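Local atomic coordinates of Methylcobalamin\: coenzyme M methyltransferase (Methanosarcina mazei, PDB entry 4AY7), a protein that transfers the methyl group of a methylated corrinoid to coenzyme M in methanogenesis, probably with its zinc ion activating the coenzyme M thiol. Residues A[148-159]-A[203-214]; A[186-197]-A[231-240]. One frame throughout, in Å; residues are numbered along the deposited sequence.

Contact 1 of 2, residues A[148-159]-A[203-214]; sequences VPIVGGMEGPVT and GADVIAIADPVA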
loop_
_atom_site.group_PDB
_atom_site.type_symbol
_atom_site.label_atom_id
_atom_site.label_comp_id
_atom_site.label_asym_id
_atom_site.label_seq_id
_atom_site.Cartn_x
_atom_site.Cartn_y
_atom_site.Cartn_z
ATOM N N VAL A 148 -12.403 11.090 9.176
ATOM C CA VAL A 148 -11.940 10.505 7.937
ATOM C C VAL A 148 -10.651 9.790 8.208
ATOM O O VAL A 148 -9.742 10.380 8.834
ATOM C CB VAL A 148 -11.704 11.593 6.917
ATOM C CG1 VAL A 148 -11.188 11.020 5.610
ATOM C CG2 VAL A 148 -12.992 12.336 6.686
ATOM N N PRO A 149 -10.523 8.565 7.722
ATOM C CA PRO A 149 -9.293 7.830 7.986
ATOM C C PRO A 149 -8.144 8.222 7.018
ATOM O O PRO A 149 -8.393 8.513 5.876
ATOM C CB PRO A 149 -9.718 6.388 7.754
ATOM C CG PRO A 149 -10.720 6.455 6.665
ATOM C CD PRO A 149 -11.471 7.766 6.908
ATOM N N ILE A 150 -6.910 8.147 7.488
ATOM C CA ILE A 150 -5.712 8.435 6.745
ATOM C C ILE A 150 -4.970 7.145 6.662
ATOM O O ILE A 150 -4.707 6.523 7.670
ATOM C CB ILE A 150 -4.819 9.493 7.423
ATOM C CG1 ILE A 150 -5.586 10.791 7.577
ATOM C CG2 ILE A 150 -3.506 9.696 6.628
ATOM C CD1 ILE A 150 -4.783 11.875 8.279
ATOM N N VAL A 151 -4.755 6.703 5.431
ATOM C CA VAL A 151 -3.961 5.533 5.146
ATOM C C VAL A 151 -2.504 5.927 4.728
ATOM O O VAL A 151 -2.291 6.649 3.770
ATOM C CB VAL A 151 -4.584 4.760 3.999
ATOM C CG1 VAL A 151 -3.732 3.529 3.764
ATOM C CG2 VAL A 151 -6.043 4.364 4.341
ATOM N N GLY A 152 -1.538 5.485 5.502
ATOM C CA GLY A 152 -0.171 5.628 5.201
ATOM C C GLY A 152 0.365 4.450 4.437
ATOM O O GLY A 152 0.455 3.364 4.950
ATOM N N GLY A 153 0.836 4.723 3.233
ATOM C CA GLY A 153 1.422 3.725 2.373
ATOM C C GLY A 153 2.910 3.717 2.422
ATOM O O GLY A 153 3.554 4.794 2.595
ATOM N N MET A 154 3.497 2.535 2.266
ATOM C CA MET A 154 4.943 2.420 2.209
ATOM C C MET A 154 5.328 1.089 1.606
ATOM O O MET A 154 4.557 0.140 1.607
ATOM C CB MET A 154 5.553 2.571 3.592
ATOM C CG MET A 154 4.949 1.605 4.580
ATOM S SD MET A 154 5.572 1.667 6.285
ATOM C CE MET A 154 7.089 0.741 6.098
ATOM N N GLU A 155 6.532 1.033 1.121
ATOM C CA GLU A 155 7.209 -0.196 0.699
ATOM C C GLU A 155 7.427 -1.077 1.918
ATOM O O GLU A 155 7.659 -0.615 3.015
ATOM C CB GLU A 155 8.547 0.135 -0.053
ATOM C CG GLU A 155 9.564 0.883 0.745
ATOM C CD GLU A 155 9.410 2.418 0.640
ATOM O OE1 GLU A 155 8.268 2.951 0.560
ATOM O OE2 GLU A 155 10.440 3.107 0.709
ATOM N N GLY A 156 7.180 -2.370 1.746
ATOM C CA GLY A 156 7.212 -3.320 2.855
ATOM C C GLY A 156 8.633 -3.857 3.047
ATOM O O GLY A 156 9.532 -3.607 2.197
ATOM N N PRO A 157 8.853 -4.621 4.113
ATOM C CA PRO A 157 10.228 -4.952 4.449
ATOM C C PRO A 157 10.941 -5.816 3.435
ATOM O O PRO A 157 12.170 -5.691 3.287
ATOM C CB PRO A 157 10.138 -5.639 5.788
ATOM C CG PRO A 157 8.712 -5.916 6.062
ATOM C CD PRO A 157 7.890 -5.046 5.152
ATOM N N VAL A 158 10.233 -6.634 2.680
ATOM C CA VAL A 158 10.931 -7.457 1.718
ATOM C C VAL A 158 11.509 -6.525 0.628
ATOM O O VAL A 158 12.668 -6.613 0.222
ATOM C CB VAL A 158 10.066 -8.556 1.148
ATOM C CG1 VAL A 158 10.818 -9.427 0.141
ATOM C CG2 VAL A 158 9.510 -9.393 2.311
ATOM N N THR A 159 10.662 -5.635 0.119
ATOM C CA THR A 159 11.077 -4.702 -0.912
ATOM C C THR A 159 12.162 -3.738 -0.417
ATOM O O THR A 159 13.087 -3.440 -1.170
ATOM C CB THR A 159 9.799 -4.029 -1.438
ATOM O OG1 THR A 159 9.004 -5.065 -2.042
ATOM C CG2 THR A 159 10.067 -2.916 -2.515
ATOM N N GLY A 203 -0.560 10.645 12.588
ATOM C CA GLY A 203 -2.004 10.661 12.425
ATOM C C GLY A 203 -2.632 9.622 11.475
ATOM O O GLY A 203 -3.864 9.601 11.336
ATOM N N ALA A 204 -1.814 8.719 10.891
ATOM C CA ALA A 204 -2.315 7.609 10.049
ATOM C C ALA A 204 -3.061 6.627 10.919
ATOM O O ALA A 204 -2.653 6.308 12.045
ATOM C CB ALA A 204 -1.191 6.865 9.295
ATOM N N ASP A 205 -4.146 6.123 10.362
ATOM C CA ASP A 205 -5.060 5.176 11.036
ATOM C C ASP A 205 -4.825 3.742 10.616
ATOM O O ASP A 205 -5.110 2.795 11.386
ATOM C CB ASP A 205 -6.515 5.556 10.715
ATOM C CG ASP A 205 -6.872 6.964 11.233
ATOM O OD1 ASP A 205 -6.780 7.271 12.464
ATOM O OD2 ASP A 205 -7.144 7.819 10.387
ATOM N N VAL A 206 -4.399 3.590 9.364
ATOM C CA VAL A 206 -4.086 2.308 8.781
ATOM C C VAL A 206 -2.715 2.453 8.149
ATOM O O VAL A 206 -2.478 3.476 7.516
ATOM C CB VAL A 206 -5.138 2.012 7.691
ATOM C CG1 VAL A 206 -4.761 0.731 6.934
ATOM C CG2 VAL A 206 -6.515 1.915 8.310
ATOM N N ILE A 207 -1.844 1.455 8.252
ATOM C CA ILE A 207 -0.594 1.450 7.504
ATOM C C ILE A 207 -0.814 0.333 6.522
ATOM O O ILE A 207 -1.053 -0.769 6.965
ATOM C CB ILE A 207 0.715 1.206 8.342
ATOM C CG1 ILE A 207 0.764 2.270 9.438
ATOM C CG2 ILE A 207 1.929 1.200 7.404
ATOM C CD1 ILE A 207 0.878 3.727 8.899
ATOM N N ALA A 208 -0.692 0.647 5.236
ATOM C CA ALA A 208 -0.723 -0.287 4.142
ATOM C C ALA A 208 0.619 -0.463 3.456
ATOM O O ALA A 208 1.197 0.504 2.856
ATOM C CB ALA A 208 -1.741 0.181 3.129
ATOM N N ILE A 209 1.191 -1.670 3.544
ATOM C CA ILE A 209 2.456 -1.868 2.924
ATOM C C ILE A 209 2.297 -2.561 1.596
ATOM O O ILE A 209 1.466 -3.442 1.430
ATOM C CB ILE A 209 3.454 -2.597 3.820
ATOM C CG1 ILE A 209 3.111 -4.057 3.987
ATOM C CG2 ILE A 209 3.600 -1.860 5.181
ATOM C CD1 ILE A 209 4.099 -4.839 4.845
ATOM N N ALA A 210 3.106 -2.166 0.651
ATOM C CA ALA A 210 3.120 -2.777 -0.644
ATOM C C ALA A 210 4.437 -3.484 -0.766
ATOM O O ALA A 210 5.485 -2.852 -0.669
ATOM C CB ALA A 210 2.893 -1.742 -1.742
ATOM N N ASP A 211 4.435 -4.787 -0.971
ATOM C CA ASP A 211 5.634 -5.506 -0.969
ATOM C C ASP A 211 5.791 -6.368 -2.198
ATOM O O ASP A 211 5.778 -7.573 -2.109
ATOM C CB ASP A 211 5.722 -6.349 0.330
ATOM C CG ASP A 211 7.156 -6.390 0.933
ATOM O OD1 ASP A 211 8.098 -6.175 0.143
ATOM O OD2 ASP A 211 7.339 -6.692 2.170
ATOM N N PRO A 212 5.981 -5.754 -3.348
ATOM C CA PRO A 212 6.032 -6.538 -4.577
ATOM C C PRO A 212 7.136 -7.590 -4.669
ATOM O O PRO A 212 6.942 -8.567 -5.350
ATOM C CB PRO A 212 6.203 -5.474 -5.644
ATOM C CG PRO A 212 6.825 -4.316 -4.936
ATOM C CD PRO A 212 6.013 -4.335 -3.657
ATOM N N VAL A 213 8.309 -7.374 -4.067
ATOM C CA VAL A 213 9.393 -8.374 -4.090
ATOM C C VAL A 213 8.945 -9.728 -3.446
ATOM O O VAL A 213 9.494 -10.768 -3.764
ATOM C CB VAL A 213 10.728 -7.764 -3.519
ATOM C CG1 VAL A 213 11.896 -8.768 -3.543
ATOM C CG2 VAL A 213 11.159 -6.568 -4.395
ATOM N N ALA A 214 8.003 -9.690 -2.535
ATOM C CA ALA A 214 7.534 -10.919 -1.881
ATOM C C ALA A 214 6.625 -11.769 -2.795
ATOM O O ALA A 214 6.266 -12.902 -2.440
ATOM C CB ALA A 214 6.853 -10.550 -0.555
#

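Contact 2 of 2, residues A[186-197]-A[231-240]; sequences DIATEASIIYAN and RLQKFASSVN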
loop_
_atom_site.group_PDB
_atom_site.type_symbol
_atom_site.label_atom_id
_atom_site.label_comp_id
_atom_site.label_asym_id
_atom_site.label_seq_id
_atom_site.Cartn_x
_atom_site.Cartn_y
_atom_site.Cartn_z
ATOM N N ASP A 186 16.361 -8.307 8.331
ATOM C CA ASP A 186 16.244 -7.794 9.672
ATOM C C ASP A 186 16.420 -6.300 9.786
ATOM O O ASP A 186 15.660 -5.642 10.502
ATOM C CB ASP A 186 17.212 -8.546 10.646
ATOM C CG ASP A 186 16.743 -10.033 10.909
ATOM O OD1 ASP A 186 15.584 -10.386 10.548
ATOM O OD2 ASP A 186 17.564 -10.827 11.410
ATOM N N ILE A 187 17.416 -5.731 9.102
ATOM C CA ILE A 187 17.587 -4.283 9.097
ATOM C C ILE A 187 16.376 -3.619 8.427
ATOM O O ILE A 187 15.841 -2.625 8.966
ATOM C CB ILE A 187 18.846 -3.859 8.325
ATOM C CG1 ILE A 187 20.116 -4.416 9.023
ATOM C CG2 ILE A 187 18.920 -2.354 8.203
ATOM C CD1 ILE A 187 21.318 -4.571 8.116
ATOM N N ALA A 188 15.956 -4.145 7.246
ATOM C CA ALA A 188 14.773 -3.623 6.544
ATOM C C ALA A 188 13.542 -3.656 7.445
ATOM O O ALA A 188 12.815 -2.669 7.450
ATOM C CB ALA A 188 14.481 -4.408 5.235
ATOM N N THR A 189 13.338 -4.728 8.259
ATOM C CA THR A 189 12.119 -4.833 9.065
ATOM C C THR A 189 12.143 -3.812 10.190
ATOM O O THR A 189 11.126 -3.155 10.443
ATOM C CB THR A 189 11.897 -6.272 9.558
ATOM O OG1 THR A 189 11.856 -7.090 8.394
ATOM C CG2 THR A 189 10.612 -6.487 10.390
ATOM N N GLU A 190 13.321 -3.628 10.779
ATOM C CA GLU A 190 13.484 -2.699 11.845
ATOM C C GLU A 190 13.156 -1.276 11.349
ATOM O O GLU A 190 12.483 -0.515 12.014
ATOM C CB GLU A 190 14.930 -2.785 12.349
ATOM C CG GLU A 190 15.342 -1.801 13.420
ATOM C CD GLU A 190 16.826 -2.000 13.847
ATOM O OE1 GLU A 190 17.273 -3.193 13.973
ATOM O OE2 GLU A 190 17.551 -0.965 14.063
ATOM N N ALA A 191 13.749 -0.910 10.232
ATOM C CA ALA A 191 13.544 0.436 9.655
ATOM C C ALA A 191 12.060 0.593 9.334
ATOM O O ALA A 191 11.475 1.653 9.540
ATOM C CB ALA A 191 14.406 0.657 8.365
ATOM N N SER A 192 11.462 -0.442 8.788
ATOM C CA SER A 192 10.026 -0.397 8.373
ATOM C C SER A 192 9.116 -0.102 9.558
ATOM O O SER A 192 8.217 0.723 9.475
ATOM C CB SER A 192 9.639 -1.728 7.670
ATOM O OG SER A 192 10.219 -1.720 6.347
ATOM N N ILE A 193 9.391 -0.740 10.683
ATOM C CA ILE A 193 8.529 -0.602 11.854
ATOM C C ILE A 193 8.673 0.825 12.390
ATOM O O ILE A 193 7.666 1.501 12.745
ATOM C CB ILE A 193 8.954 -1.627 12.919
ATOM C CG1 ILE A 193 8.550 -2.986 12.442
ATOM C CG2 ILE A 193 8.423 -1.237 14.275
ATOM C CD1 ILE A 193 9.186 -4.089 13.236
ATOM N N ILE A 194 9.910 1.302 12.426
ATOM C CA ILE A 194 10.185 2.670 12.909
ATOM C C ILE A 194 9.387 3.708 12.090
ATOM O O ILE A 194 8.782 4.626 12.642
ATOM C CB ILE A 194 11.673 3.018 12.900
ATOM C CG1 ILE A 194 12.441 2.197 13.973
ATOM C CG2 ILE A 194 11.879 4.546 13.097
ATOM C CD1 ILE A 194 13.953 2.091 13.814
ATOM N N TYR A 195 9.467 3.606 10.782
ATOM C CA TYR A 195 8.777 4.580 9.880
ATOM C C TYR A 195 7.271 4.440 9.989
ATOM O O TYR A 195 6.543 5.427 10.137
ATOM C CB TYR A 195 9.213 4.318 8.455
ATOM C CG TYR A 195 8.543 5.184 7.383
ATOM C CD1 TYR A 195 8.244 6.522 7.610
ATOM C CD2 TYR A 195 8.231 4.654 6.149
ATOM C CE1 TYR A 195 7.641 7.317 6.634
ATOM C CE2 TYR A 195 7.684 5.444 5.112
ATOM C CZ TYR A 195 7.371 6.780 5.380
ATOM O OH TYR A 195 6.778 7.563 4.434
ATOM N N ALA A 196 6.792 3.203 9.961
ATOM C CA ALA A 196 5.337 2.940 10.106
ATOM C C ALA A 196 4.767 3.573 11.401
ATOM O O ALA A 196 3.793 4.295 11.353
ATOM C CB ALA A 196 5.072 1.425 10.077
ATOM N N ASN A 197 5.392 3.318 12.548
ATOM C CA ASN A 197 4.981 3.943 13.763
ATOM C C ASN A 197 5.025 5.416 13.804
ATOM O O ASN A 197 4.187 6.062 14.476
ATOM C CB ASN A 197 5.662 3.291 14.999
ATOM C CG ASN A 197 5.121 1.891 15.323
ATOM O OD1 ASN A 197 3.969 1.646 15.157
ATOM N ND2 ASN A 197 5.981 0.977 15.783
ATOM N N ARG A 231 9.336 -11.980 8.927
ATOM C CA ARG A 231 9.520 -10.576 9.013
ATOM C C ARG A 231 8.231 -9.830 8.876
ATOM O O ARG A 231 8.003 -8.840 9.573
ATOM C CB ARG A 231 10.601 -10.059 8.006
ATOM C CG ARG A 231 12.045 -10.370 8.407
ATOM C CD ARG A 231 12.516 -11.794 8.058
ATOM N NE ARG A 231 13.814 -12.075 8.668
ATOM C CZ ARG A 231 14.462 -13.225 8.620
ATOM N NH1 ARG A 231 13.973 -14.285 8.015
ATOM N NH2 ARG A 231 15.606 -13.335 9.315
ATOM N N LEU A 232 7.396 -10.249 7.937
ATOM C CA LEU A 232 6.032 -9.619 7.793
ATOM C C LEU A 232 5.202 -9.761 9.080
ATOM O O LEU A 232 4.620 -8.764 9.534
ATOM C CB LEU A 232 5.316 -10.236 6.610
ATOM C CG LEU A 232 5.942 -9.888 5.264
ATOM C CD1 LEU A 232 5.438 -10.789 4.108
ATOM C CD2 LEU A 232 5.697 -8.409 4.907
ATOM N N GLN A 233 5.240 -10.957 9.716
ATOM C CA GLN A 233 4.683 -11.158 11.068
ATOM C C GLN A 233 5.238 -10.193 12.106
ATOM O O GLN A 233 4.464 -9.620 12.893
ATOM C CB GLN A 233 4.930 -12.576 11.553
ATOM C CG GLN A 233 4.021 -13.543 10.840
ATOM C CD GLN A 233 4.346 -15.019 11.094
ATOM O OE1 GLN A 233 5.495 -15.390 11.295
ATOM N NE2 GLN A 233 3.338 -15.857 11.029
ATOM N N LYS A 234 6.550 -9.950 12.065
ATOM C CA LYS A 234 7.155 -9.043 13.039
ATOM C C LYS A 234 6.700 -7.629 12.792
ATOM O O LYS A 234 6.444 -6.857 13.744
ATOM C CB LYS A 234 8.652 -9.118 12.994
ATOM C CG LYS A 234 9.344 -8.304 14.065
ATOM C CD LYS A 234 10.845 -8.404 13.837
ATOM C CE LYS A 234 11.652 -7.758 14.960
ATOM N NZ LYS A 234 11.102 -8.225 16.276
ATOM N N PHE A 235 6.621 -7.244 11.502
ATOM C CA PHE A 235 6.095 -5.921 11.202
ATOM C C PHE A 235 4.686 -5.701 11.746
ATOM O O PHE A 235 4.406 -4.690 12.438
ATOM C CB PHE A 235 6.076 -5.735 9.673
ATOM C CG PHE A 235 5.563 -4.403 9.238
ATOM C CD1 PHE A 235 4.239 -4.211 8.998
ATOM C CD2 PHE A 235 6.463 -3.328 9.045
ATOM C CE1 PHE A 235 3.753 -2.980 8.565
ATOM C CE2 PHE A 235 5.996 -2.091 8.647
ATOM C CZ PHE A 235 4.616 -1.917 8.420
ATOM N N ALA A 236 3.779 -6.625 11.411
ATOM C CA ALA A 236 2.347 -6.469 11.747
ATOM C C ALA A 236 2.220 -6.450 13.238
ATOM O O ALA A 236 1.483 -5.636 13.795
ATOM C CB ALA A 236 1.522 -7.596 11.201
ATOM N N SER A 237 3.031 -7.263 13.910
ATOM C CA SER A 237 2.908 -7.274 15.372
ATOM C C SER A 237 3.483 -6.056 16.085
ATOM O O SER A 237 3.141 -5.785 17.233
ATOM C CB SER A 237 3.417 -8.590 15.939
ATOM O OG SER A 237 4.826 -8.607 15.887
ATOM N N SER A 238 4.433 -5.373 15.457
ATOM C CA SER A 238 5.138 -4.273 16.102
ATOM C C SER A 238 4.592 -2.878 15.788
ATOM O O SER A 238 5.004 -1.874 16.400
ATOM C CB SER A 238 6.583 -4.344 15.662
ATOM O OG SER A 238 7.161 -5.650 15.900
ATOM N N VAL A 239 3.785 -2.805 14.748
ATOM C CA VAL A 239 3.191 -1.554 14.276
ATOM C C VAL A 239 1.884 -1.286 15.016
ATOM O O VAL A 239 0.984 -2.148 15.072
ATOM C CB VAL A 239 2.974 -1.615 12.769
ATOM C CG1 VAL A 239 2.194 -0.399 12.256
ATOM C CG2 VAL A 239 4.336 -1.630 12.088
ATOM N N ASN A 240 1.788 -0.081 15.552
ATOM C CA ASN A 240 0.727 0.318 16.486
ATOM C C ASN A 240 -0.542 0.820 15.802
ATOM O O ASN A 240 -1.099 1.828 16.176
ATOM C CB ASN A 240 1.326 1.340 17.484
ATOM C CG ASN A 240 2.417 0.671 18.327
ATOM O OD1 ASN A 240 2.199 -0.415 18.800
ATOM N ND2 ASN A 240 3.553 1.234 18.414
#

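Contact 1 of 2, residues A[148-159]-A[203-214]
Strands 150-155 and 206-210 run parallel, pairing from Val151 with Val206 to Glu155 with Ala210, their short axes 4.6 Å apart and inclined by 27°. The backbone ladder alternates between the strands from Gly152 N to Val206 O through Ala208 N to Gly152 O and on to Gly156 N with Ala210 O. At its start, Asp205 N donates to Ile150 O (2.8 Å), while Asp205 OD2 accepts Ile150 N through its anti lone pair (2.9 Å) and also forms a salt bridge with Arg141. These are neighbouring strands of the TIM barrel of the uroporphyrinogen decarboxylase family. Toward the helices, Met154 lies beside Ile209, CG to CG2 3.8 Å; with its CG between the backbone N and the carbonyl carbon (chi1 54°) and chi2 extended, Met154 SD reaches Ile207 CG2. Val151 and Ala208 point to the other face, CG1 to CB 3.9 Å. Beyond the C-terminal strand ends, the Asp211 carboxylate receives the first turn of helix 157-165. Asp211 OD2 takes Val158 N on its syn lone pair (2.9 Å), and Asp211 OD1 accepts both Thr159 N (syn) and Thr159 OG1 (anti), each at 2.6 Å. Thr159 OG1 in turn accepts Val213 N (3.1 Å), tying the helix start to the 3-10 turn 212-214, where Pro212 packs on the zinc ligand Cys248.

Contact 2 of 2, residues A[186-197]-A[231-240]
Neighbouring helices of the outer layer of a TIM barrel meet here: helix 186-197 and helix 231-238 run in nearly the same direction, their short axes 9.6 Å apart and inclined by 23°. At the N-terminal end Arg231 grips Asp186 side-on, with NE (3.1 Å) and NH2 both donating to OD1. The oxygen lies close to the guanidinium plane, yet both nitrogens reach it from one face of the carboxylate, whose plane is turned 32° from that of the guanidinium. A bend at chi2 carries the arginine chain past Thr189, whose OG1 touches Arg231 CB and CG while bonding to Leu185 O. Glu182 is a second acidic partner of Arg231 NH2, and Arg231 NH1 bonds to Phe227 O.

Midway, the Phe235 ring fills the groove between the helices on the side facing the strands, where it touches Met154 and Ile209. With CG anti to the backbone N, the ring swings inward and brings its edge to Ser192, Phe235 CE2 to Ser192 O 3.7 Å. Val239 CG2 sits over the centre of one face of the Phe235 ring, 3.6 Å above the plane, and meets Ala196 CB at 3.7 Å. Nearer the surface, Ile193 CD1 presses on Ser238 CB (3.6 Å).

At the C-terminal end the Asn197 amide spans the exit from helix 231-238. Asn197 ND2 donates almost straight to Ser238 O (3.1 Å), and Asn197 OD1 accepts Asn240 N in the carbonyl plane (2.8 Å). One side chain thus satisfies a carbonyl and an N-H on either side of Val239, fixing the chain as it leaves the helix. The near-parallel, side-by-side packing of consecutive outer helices is that of a beta/alpha (TIM) barrel.

How the contacts relate
Following the chain shows how successive beta-alpha units interlock. Strand 150-155 comes first, then helices 157-165, 167-176 and 178-202; strand 206-210 returns beside the first strand, so contact 1 closes a loop made almost wholly of helix. Helix 221-238 follows and lies against helix 178-202, closing contact 2 around strand 206-210. The segments alternate along the sequence, and the two closures therefore cross. Their centres are 11 Å apart, and they meet where the helix layer rests on the barrel: Ile209 CG2 of contact 1 lies 3.4 Å from Phe235 CZ of contact 2, and Met154 CE approaches Ser192 O. Pro157 CB packs against Thr189 OG1.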